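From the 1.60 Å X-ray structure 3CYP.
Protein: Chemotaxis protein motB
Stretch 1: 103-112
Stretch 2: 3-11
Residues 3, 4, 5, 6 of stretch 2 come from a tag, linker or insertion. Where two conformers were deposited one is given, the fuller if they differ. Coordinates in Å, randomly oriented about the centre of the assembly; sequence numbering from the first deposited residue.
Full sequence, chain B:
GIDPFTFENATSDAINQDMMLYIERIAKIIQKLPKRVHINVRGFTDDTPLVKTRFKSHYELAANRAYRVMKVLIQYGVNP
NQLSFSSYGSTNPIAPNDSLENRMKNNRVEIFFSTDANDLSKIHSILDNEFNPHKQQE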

# COMPACT_ATOMS: atom_id res chain seq x y z
N ARG B 103 -22.08 -7.89 13.64
CA ARG B 103 -21.46 -7.95 12.30
C ARG B 103 -21.00 -6.57 11.83
O ARG B 103 -19.89 -6.41 11.24
CB ARG B 103 -22.45 -8.50 11.27
CG ARG B 103 -22.66 -9.96 11.36
CD ARG B 103 -23.19 -10.55 10.05
NE ARG B 103 -24.58 -10.22 9.76
CZ ARG B 103 -25.63 -10.72 10.42
NH1 ARG B 103 -25.46 -11.56 11.44
NH2 ARG B 103 -26.87 -10.36 10.06
N MET B 104 -21.84 -5.56 12.03
CA MET B 104 -21.50 -4.20 11.60
C MET B 104 -20.17 -3.73 12.18
O MET B 104 -19.42 -3.03 11.49
CB MET B 104 -22.59 -3.21 11.97
CG MET B 104 -23.83 -3.39 11.13
SD MET B 104 -25.16 -2.32 11.69
CE MET B 104 -24.50 -0.77 11.03
N LYS B 105 -19.88 -4.12 13.42
CA LYS B 105 -18.63 -3.77 14.12
C LYS B 105 -17.39 -4.31 13.40
O LYS B 105 -16.29 -3.75 13.54
CB LYS B 105 -18.64 -4.34 15.55
CG LYS B 105 -19.61 -3.67 16.54
CD LYS B 105 -19.00 -2.42 17.18
CE LYS B 105 -19.31 -1.19 16.36
NZ LYS B 105 -18.27 -0.17 16.34
N ASN B 106 -17.55 -5.42 12.69
CA ASN B 106 -16.41 -6.07 12.01
C ASN B 106 -15.97 -5.39 10.73
O ASN B 106 -14.94 -5.73 10.17
CB ASN B 106 -16.72 -7.56 11.76
CG ASN B 106 -16.79 -8.38 13.05
OD1 ASN B 106 -16.07 -8.11 14.01
ND2 ASN B 106 -17.71 -9.37 13.11
N ASN B 107 -16.74 -4.43 10.24
CA ASN B 107 -16.43 -3.68 9.05
C ASN B 107 -15.61 -2.47 9.47
O ASN B 107 -16.16 -1.41 9.82
CB ASN B 107 -17.72 -3.28 8.34
CG ASN B 107 -18.46 -4.46 7.84
OD1 ASN B 107 -17.94 -5.21 7.02
ND2 ASN B 107 -19.64 -4.72 8.42
N ARG B 108 -14.29 -2.62 9.45
CA ARG B 108 -13.43 -1.60 10.04
C ARG B 108 -12.01 -1.68 9.51
O ARG B 108 -11.61 -2.65 8.89
CB ARG B 108 -13.43 -1.67 11.58
CG ARG B 108 -12.43 -2.60 12.27
CD ARG B 108 -12.89 -3.97 12.43
NE ARG B 108 -11.90 -4.88 13.04
CZ ARG B 108 -11.93 -6.18 12.84
NH1 ARG B 108 -12.87 -6.72 12.10
NH2 ARG B 108 -10.99 -6.96 13.33
N VAL B 109 -11.28 -0.61 9.77
CA VAL B 109 -9.83 -0.55 9.50
C VAL B 109 -9.19 -0.27 10.86
O VAL B 109 -9.69 0.56 11.62
CB VAL B 109 -9.48 0.49 8.46
CG1 VAL B 109 -7.97 0.81 8.52
CG2 VAL B 109 -9.89 0.03 7.10
N GLU B 110 -8.11 -1.02 11.15
CA GLU B 110 -7.33 -0.89 12.40
C GLU B 110 -5.93 -0.43 12.06
O GLU B 110 -5.38 -0.83 11.02
CB GLU B 110 -7.26 -2.22 13.18
CG GLU B 110 -8.63 -2.76 13.57
CD GLU B 110 -8.59 -4.07 14.29
OE1 GLU B 110 -9.68 -4.55 14.67
OE2 GLU B 110 -7.49 -4.66 14.44
N ILE B 111 -5.35 0.37 12.96
CA ILE B 111 -3.98 0.89 12.82
C ILE B 111 -3.07 0.05 13.73
O ILE B 111 -3.33 -0.04 14.93
CB ILE B 111 -3.88 2.35 13.25
CG1 ILE B 111 -4.68 3.26 12.27
CG2 ILE B 111 -2.40 2.77 13.34
CD1 ILE B 111 -4.13 3.31 10.83
N PHE B 112 -2.07 -0.59 13.12
CA PHE B 112 -1.04 -1.33 13.84
C PHE B 112 0.28 -0.60 13.79
O PHE B 112 0.72 -0.16 12.72
CB PHE B 112 -0.96 -2.75 13.31
CG PHE B 112 -1.91 -3.68 14.00
CD1 PHE B 112 -3.28 -3.53 13.83
CD2 PHE B 112 -1.46 -4.68 14.87
CE1 PHE B 112 -4.18 -4.41 14.47
CE2 PHE B 112 -2.37 -5.54 15.53
CZ PHE B 112 -3.71 -5.40 15.33
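Stretch 2, residues 3-11: DPFTFENAT

A short extended segment can dock beside a strand by backbone pairing, reinforced by side-chain packing and bridging water, leaving its side chains to settle on the two faces; the contact between residues 103-112 and 3-11 of this MotB structure is a compact example. The two stretches are far apart in sequence, and stretch 2 runs antiparallel to stretch 1, so that its later residues lie near the helical start of stretch 1 and its tag-derived beginning lies along the strand. Residues 3 to 6 belong to an expression tag, and the pairing they make is therefore a property of the construct.

At the helical start, Arg103 makes no contact. Met104 leans its side-chain end over the later part of stretch 2, with CE 3.7 Å from Glu8 O, and its own carbonyl is reached through water: one molecule donates both to Met104 O (2.7 Å from the water O) and to Phe7 O (2.6 Å from the water O). A second water links Lys105 O, at 2.7 Å from its oxygen, to Thr6 OG1, at 2.6 Å. The first water can join two carbonyl acceptors because it donates to both; the second spans the gap between Lys105 O and Thr6 OG1.

Asn106 turns away, and at Asn107 direct pairing begins. Phe7 N donates to Asn107 O at 2.9 Å, while the Asn107 side chain points toward stretch 2, its ND2 lying 3.5 Å from Ala10 CA. Arg108 then faces Thr6 in a non-hydrogen-bonded antiparallel pair, their CA atoms only 4.2 Å apart. The close approach brings Arg108 CA within 3.1 Å of Phe5 O, a CA-H...O contact. The Arg108 side chain packs its CG 3.6 Å from Pro4 CB, then leads away to a salt bridge with Glu110 (NE to OE1, 2.8 Å).

Val109 and Phe5 form the hydrogen-bonded pair, with both bonds in place: Val109 N to Phe5 O and Phe5 N to Val109 O, each 2.9 Å. Here the CA atoms stand 5.1 Å apart, and the side chains share the face opposite that of Arg108 and Thr6. Val109 touches both rings, CG1 lying 3.9 Å from Phe5 CD2 and CG2 3.5 Å from Phe7 CE2, the latter at the edge of the Phe7 ring.

Beyond this pair the contact thins. Glu110 CG lies 4.2 Å from Pro4 CB, and Ile111 extends the apolar patch, its CG1 3.7 Å from Phe5 CE2. Phe112 is out of reach.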

# COMPACT_ATOMS: atom_id res chain seq x y z
N ASP B 3 -10.51 3.83 19.12
CA ASP B 3 -11.44 3.07 18.31
C ASP B 3 -10.89 2.80 16.90
O ASP B 3 -10.13 3.62 16.38
CB ASP B 3 -12.73 3.88 18.17
CG ASP B 3 -13.55 3.92 19.45
OD1 ASP B 3 -13.34 3.04 20.32
OD2 ASP B 3 -14.40 4.79 19.57
N PRO B 4 -11.31 1.69 16.27
CA PRO B 4 -11.04 1.52 14.82
C PRO B 4 -11.80 2.53 13.97
O PRO B 4 -12.60 3.30 14.49
CB PRO B 4 -11.52 0.10 14.50
CG PRO B 4 -12.21 -0.40 15.69
CD PRO B 4 -12.08 0.58 16.83
N PHE B 5 -11.48 2.58 12.68
CA PHE B 5 -12.27 3.36 11.71
C PHE B 5 -13.39 2.42 11.27
O PHE B 5 -13.13 1.43 10.56
CB PHE B 5 -11.43 3.79 10.50
CG PHE B 5 -10.18 4.55 10.86
CD1 PHE B 5 -10.27 5.74 11.54
CD2 PHE B 5 -8.91 4.08 10.51
CE1 PHE B 5 -9.12 6.46 11.86
CE2 PHE B 5 -7.75 4.84 10.83
CZ PHE B 5 -7.87 6.01 11.50
N THR B 6 -14.62 2.64 11.75
CA THR B 6 -15.69 1.71 11.44
C THR B 6 -16.50 2.21 10.26
O THR B 6 -16.90 3.37 10.24
CB THR B 6 -16.59 1.49 12.66
OG1 THR B 6 -15.79 0.95 13.73
CG2 THR B 6 -17.70 0.55 12.28
N PHE B 7 -16.70 1.36 9.27
CA PHE B 7 -17.42 1.70 8.06
C PHE B 7 -18.92 1.60 8.25
O PHE B 7 -19.43 1.02 9.21
CB PHE B 7 -16.85 0.85 6.89
CG PHE B 7 -15.49 1.32 6.46
CD1 PHE B 7 -15.34 2.22 5.40
CD2 PHE B 7 -14.36 0.97 7.18
CE1 PHE B 7 -14.10 2.69 5.03
CE2 PHE B 7 -13.11 1.45 6.83
CZ PHE B 7 -12.98 2.32 5.78
N GLU B 8 -19.64 2.19 7.31
CA GLU B 8 -21.08 2.44 7.52
C GLU B 8 -21.94 1.17 7.51
O GLU B 8 -22.95 1.10 8.25
CB GLU B 8 -21.58 3.45 6.48
CG GLU B 8 -20.96 4.86 6.68
CD GLU B 8 -20.93 5.72 5.41
OE1 GLU B 8 -19.96 6.51 5.26
OE2 GLU B 8 -21.87 5.64 4.58
N ASN B 9 -21.56 0.18 6.70
CA ASN B 9 -22.29 -1.09 6.58
C ASN B 9 -21.43 -2.21 5.96
O ASN B 9 -20.25 -2.02 5.69
CB ASN B 9 -23.58 -0.89 5.78
CG ASN B 9 -23.35 -0.30 4.43
OD1 ASN B 9 -22.55 -0.81 3.64
ND2 ASN B 9 -24.05 0.79 4.13
N ALA B 10 -22.02 -3.38 5.75
CA ALA B 10 -21.27 -4.54 5.30
C ALA B 10 -20.51 -4.34 3.99
O ALA B 10 -19.52 -5.03 3.76
CB ALA B 10 -22.20 -5.77 5.17
N THR B 11 -20.96 -3.45 3.11
CA THR B 11 -20.36 -3.36 1.78
C THR B 11 -19.70 -2.01 1.44
O THR B 11 -19.05 -1.90 0.39
CB THR B 11 -21.39 -3.74 0.71
OG1 THR B 11 -22.48 -2.82 0.78
CG2 THR B 11 -21.88 -5.15 0.96
O HOH W 1 -15.35 -1.47 14.71
O HOH W 2 -20.50 -1.24 9.80